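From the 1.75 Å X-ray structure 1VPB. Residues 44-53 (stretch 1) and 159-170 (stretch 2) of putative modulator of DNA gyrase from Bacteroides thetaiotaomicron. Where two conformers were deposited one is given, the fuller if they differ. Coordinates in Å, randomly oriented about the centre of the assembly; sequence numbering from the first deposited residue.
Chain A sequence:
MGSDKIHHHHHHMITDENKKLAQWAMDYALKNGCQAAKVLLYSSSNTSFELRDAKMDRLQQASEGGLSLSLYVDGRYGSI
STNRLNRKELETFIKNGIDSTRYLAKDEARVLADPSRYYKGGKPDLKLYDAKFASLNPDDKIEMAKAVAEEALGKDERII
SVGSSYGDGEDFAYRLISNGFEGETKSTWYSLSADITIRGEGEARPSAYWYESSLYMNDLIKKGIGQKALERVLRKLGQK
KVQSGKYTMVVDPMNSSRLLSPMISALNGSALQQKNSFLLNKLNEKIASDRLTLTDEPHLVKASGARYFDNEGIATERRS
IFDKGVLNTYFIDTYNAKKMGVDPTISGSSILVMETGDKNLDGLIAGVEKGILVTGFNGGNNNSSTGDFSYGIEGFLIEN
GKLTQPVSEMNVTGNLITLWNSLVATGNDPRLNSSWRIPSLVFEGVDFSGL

Stretch 1 (44-53) SSNTSFELRD
Stretch 2 159-170: IISVGSSYGDGE

The two stretches are neighbouring antiparallel β-strands, 44-52 and 159-170, whose N-to-C directions differ by 174° and whose axes approach to 4.7 Å. Backbone angles are mostly extended, with phi between -100° and -170° and psi between 110° and 171°; I159 (-66/132), I160 (-98/-46) and D53 (phi 46°) depart from this. S45, T47, F49 and L51 form hydrogen-bonded pairs with E170, D168, Y166 and S164. Between them, N46, S48, E50 and R52 form non-hydrogen-bonded pairs with G169, G167, S165 and G163, whose CA atoms lie closer together. The two sets of side chains occupy opposite faces of the sheet.

S45 (p) joins E170 through S45 N to E170 O and E170 N to S45 O, both 3.0 Å. On the T47 and F49 face, its hydroxyl donates from S45 OG to E170 OE2 at 2.7 Å; E170 has chi angles 56°, 179° and -13°, and the end of its side chain comes nearer stretch 1.

N46 (m, chi2 88°) lets the end of its side chain come nearer stretch 2, N46 ND2 donating to D168 O at 3.2 Å. The amide occupies space beside G169 where an ideal CB would lie 2.2 Å from N46 ND2, so glycine's lack of a side chain accommodates it.

T47 (m) accepts from D168 N at T47 O (2.9 Å), while T47 N reaches D168 O at 3.3 Å and, weakly, D168 OD1 at 3.2 Å. A water also links the side chains, 2.6 Å from T47 OG1 and donating to D168 OD1 at 2.7 Å. D168 (p) accepts at D168 OD2 from Y166 OH, 2.6 Å away.

S48 (t) is paired with G167, its side chain on the N46, E50 and R52 face; its short hydroxyl suits a second water, which lies 2.8 Å from S48 OG and donates to Y166 O at 2.8 Å.

F49 (m, chi2 -82°) pairs with Y166 (t, chi2 -79°) through two 2.9 Å bonds, F49 N to Y166 O and Y166 N to F49 O. Their buried aromatic side chains meet at F49 CD2 and Y166 CD1, 4.1 Å apart, with the tyrosine atom at the phenylalanine ring's edge.

E50 (m), modelled only to CG, brings that methylene carbon 4.0 Å from S165 OG, small serine leaving it room. L51 (m, t) binds S164 through L51 N to S164 O (2.8 Å) and S164 N to L51 O (3.0 Å); L51 CB lies 3.7 Å from S164 OG, and the apolar leucine shares a face with F49 and Y166.

R52 (t, t, m) folds its guanidinium over G163, whose ideal CB would clash with R52 NH2 at 2.6 Å, and donates from R52 NH1 to S161 OG at 2.9 Å. That hydroxyl donates from S161 OG to D53 OD2 at 2.8 Å. D53 (m) adds D53 N to V162 O and V162 N to D53 OD1, both 2.9 Å.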

# COMPACT_ATOMS: atom_id res chain seq x y z
N SER A 44 -18.68 7.93 1.09
CA SER A 44 -18.74 6.52 0.72
C SER A 44 -19.19 5.74 1.95
O SER A 44 -19.15 6.23 3.11
CB SER A 44 -17.37 6.05 0.27
OG SER A 44 -16.46 6.22 1.35
N SER A 45 -19.60 4.50 1.70
CA SER A 45 -19.77 3.57 2.81
C SER A 45 -19.48 2.19 2.28
O SER A 45 -19.46 1.99 1.06
CB SER A 45 -21.12 3.70 3.47
OG SER A 45 -22.15 3.04 2.78
N ASN A 46 -19.13 1.27 3.17
CA ASN A 46 -18.73 -0.06 2.77
C ASN A 46 -18.96 -1.10 3.83
O ASN A 46 -18.84 -0.81 5.03
CB ASN A 46 -17.25 -0.14 2.45
CG ASN A 46 -16.79 0.92 1.49
OD1 ASN A 46 -16.41 2.04 1.89
ND2 ASN A 46 -16.79 0.57 0.20
N THR A 47 -19.17 -2.35 3.39
CA THR A 47 -19.16 -3.52 4.24
C THR A 47 -18.20 -4.57 3.71
O THR A 47 -18.19 -4.85 2.49
CB THR A 47 -20.58 -4.12 4.28
OG1 THR A 47 -21.46 -3.21 4.96
CG2 THR A 47 -20.65 -5.40 5.06
N SER A 48 -17.45 -5.18 4.64
CA SER A 48 -16.59 -6.32 4.36
C SER A 48 -16.89 -7.45 5.32
O SER A 48 -16.84 -7.27 6.54
CB SER A 48 -15.12 -5.92 4.52
OG SER A 48 -14.31 -7.06 4.53
N PHE A 49 -17.20 -8.64 4.79
CA PHE A 49 -17.20 -9.85 5.58
C PHE A 49 -16.07 -10.75 5.06
O PHE A 49 -16.02 -11.04 3.86
CB PHE A 49 -18.49 -10.69 5.49
CG PHE A 49 -19.70 -10.06 6.15
CD1 PHE A 49 -19.90 -10.19 7.53
CD2 PHE A 49 -20.68 -9.40 5.39
CE1 PHE A 49 -21.05 -9.60 8.16
CE2 PHE A 49 -21.79 -8.80 6.00
CZ PHE A 49 -21.97 -8.89 7.39
N GLU A 50 -15.21 -11.22 5.95
CA GLU A 50 -14.20 -12.24 5.61
C GLU A 50 -14.32 -13.48 6.46
O GLU A 50 -14.43 -13.42 7.72
CB GLU A 50 -12.78 -11.64 5.77
CG GLU A 50 -12.44 -10.46 4.88
N LEU A 51 -14.25 -14.64 5.78
CA LEU A 51 -14.38 -15.92 6.39
C LEU A 51 -13.13 -16.74 6.09
O LEU A 51 -12.57 -16.63 5.02
CB LEU A 51 -15.61 -16.68 5.87
CG LEU A 51 -16.94 -15.93 5.76
CD1 LEU A 51 -18.04 -16.95 5.51
CD2 LEU A 51 -17.30 -15.00 6.96
N ARG A 52 -12.69 -17.52 7.05
CA ARG A 52 -11.64 -18.51 6.75
C ARG A 52 -11.90 -19.75 7.49
O ARG A 52 -11.88 -19.72 8.70
CB ARG A 52 -10.24 -18.02 7.12
CG ARG A 52 -9.18 -19.12 6.78
CD ARG A 52 -7.80 -18.57 6.51
NE ARG A 52 -7.83 -17.46 5.54
CZ ARG A 52 -7.57 -17.56 4.24
NH1 ARG A 52 -7.24 -18.72 3.67
NH2 ARG A 52 -7.64 -16.47 3.49
N ASP A 53 -12.19 -20.82 6.76
CA ASP A 53 -12.57 -22.08 7.32
C ASP A 53 -13.63 -21.88 8.42
O ASP A 53 -13.57 -22.54 9.46
CB ASP A 53 -11.32 -22.81 7.84
CG ASP A 53 -10.26 -22.99 6.75
OD1 ASP A 53 -10.56 -23.70 5.76
OD2 ASP A 53 -9.13 -22.45 6.78
N ILE A 159 -6.65 -30.00 0.62
CA ILE A 159 -6.95 -28.61 0.98
C ILE A 159 -6.43 -28.24 2.36
O ILE A 159 -6.70 -28.93 3.33
CB ILE A 159 -8.47 -28.31 0.94
CG1 ILE A 159 -9.06 -28.44 -0.47
CG2 ILE A 159 -8.75 -26.94 1.56
CD1 ILE A 159 -10.61 -28.28 -0.50
N ILE A 160 -5.74 -27.10 2.48
CA ILE A 160 -5.25 -26.61 3.76
C ILE A 160 -6.19 -25.53 4.34
O ILE A 160 -6.52 -25.59 5.52
CB ILE A 160 -3.83 -26.06 3.57
CG1 ILE A 160 -2.88 -27.23 3.33
CG2 ILE A 160 -3.39 -25.23 4.78
CD1 ILE A 160 -1.49 -26.81 2.97
N SER A 161 -6.61 -24.59 3.52
CA SER A 161 -7.45 -23.49 3.98
C SER A 161 -8.33 -22.98 2.84
O SER A 161 -7.87 -22.90 1.70
CB SER A 161 -6.57 -22.33 4.46
OG SER A 161 -7.35 -21.28 4.99
N VAL A 162 -9.58 -22.65 3.19
CA VAL A 162 -10.53 -22.03 2.25
C VAL A 162 -10.98 -20.70 2.85
O VAL A 162 -11.64 -20.68 3.87
CB VAL A 162 -11.78 -22.89 2.03
CG1 VAL A 162 -12.79 -22.17 1.09
CG2 VAL A 162 -11.39 -24.30 1.48
N GLY A 163 -10.59 -19.63 2.21
CA GLY A 163 -11.04 -18.29 2.56
C GLY A 163 -12.11 -17.84 1.59
O GLY A 163 -12.08 -18.19 0.40
N SER A 164 -13.06 -17.07 2.08
CA SER A 164 -13.99 -16.38 1.19
C SER A 164 -14.29 -15.00 1.74
O SER A 164 -14.12 -14.72 2.95
CB SER A 164 -15.29 -17.18 1.04
OG SER A 164 -15.89 -17.47 2.28
N SER A 165 -14.77 -14.15 0.89
CA SER A 165 -15.02 -12.76 1.24
C SER A 165 -16.22 -12.22 0.50
O SER A 165 -16.46 -12.55 -0.68
CB SER A 165 -13.82 -11.90 0.83
OG SER A 165 -12.63 -12.43 1.42
N TYR A 166 -16.92 -11.32 1.17
CA TYR A 166 -17.91 -10.44 0.57
C TYR A 166 -17.46 -9.00 0.78
O TYR A 166 -17.00 -8.64 1.85
CB TYR A 166 -19.28 -10.67 1.25
CG TYR A 166 -20.31 -9.65 0.86
CD1 TYR A 166 -20.33 -8.38 1.42
CD2 TYR A 166 -21.22 -9.90 -0.20
CE1 TYR A 166 -21.25 -7.42 1.01
CE2 TYR A 166 -22.10 -8.95 -0.62
CZ TYR A 166 -22.15 -7.72 -0.00
OH TYR A 166 -23.05 -6.75 -0.39
N GLY A 167 -17.59 -8.17 -0.23
CA GLY A 167 -17.40 -6.74 -0.10
C GLY A 167 -18.50 -5.97 -0.83
O GLY A 167 -18.97 -6.39 -1.85
N ASP A 168 -18.87 -4.81 -0.31
CA ASP A 168 -19.64 -3.88 -1.09
C ASP A 168 -19.29 -2.45 -0.75
O ASP A 168 -18.52 -2.16 0.17
CB ASP A 168 -21.15 -4.14 -0.99
CG ASP A 168 -21.77 -3.78 0.38
OD1 ASP A 168 -21.31 -2.78 1.02
OD2 ASP A 168 -22.73 -4.47 0.80
N GLY A 169 -19.81 -1.54 -1.55
CA GLY A 169 -19.69 -0.11 -1.26
C GLY A 169 -20.57 0.77 -2.09
O GLY A 169 -21.13 0.35 -3.12
N GLU A 170 -20.72 2.00 -1.63
CA GLU A 170 -21.36 3.05 -2.40
C GLU A 170 -20.43 4.25 -2.36
O GLU A 170 -19.77 4.47 -1.34
CB GLU A 170 -22.74 3.39 -1.85
CG GLU A 170 -22.73 3.80 -0.41
CD GLU A 170 -24.08 4.18 0.19
OE1 GLU A 170 -25.06 4.39 -0.51
OE2 GLU A 170 -24.10 4.34 1.43
O HOH W 1 -22.75 -1.88 3.09
O HOH W 2 -14.27 -8.02 1.85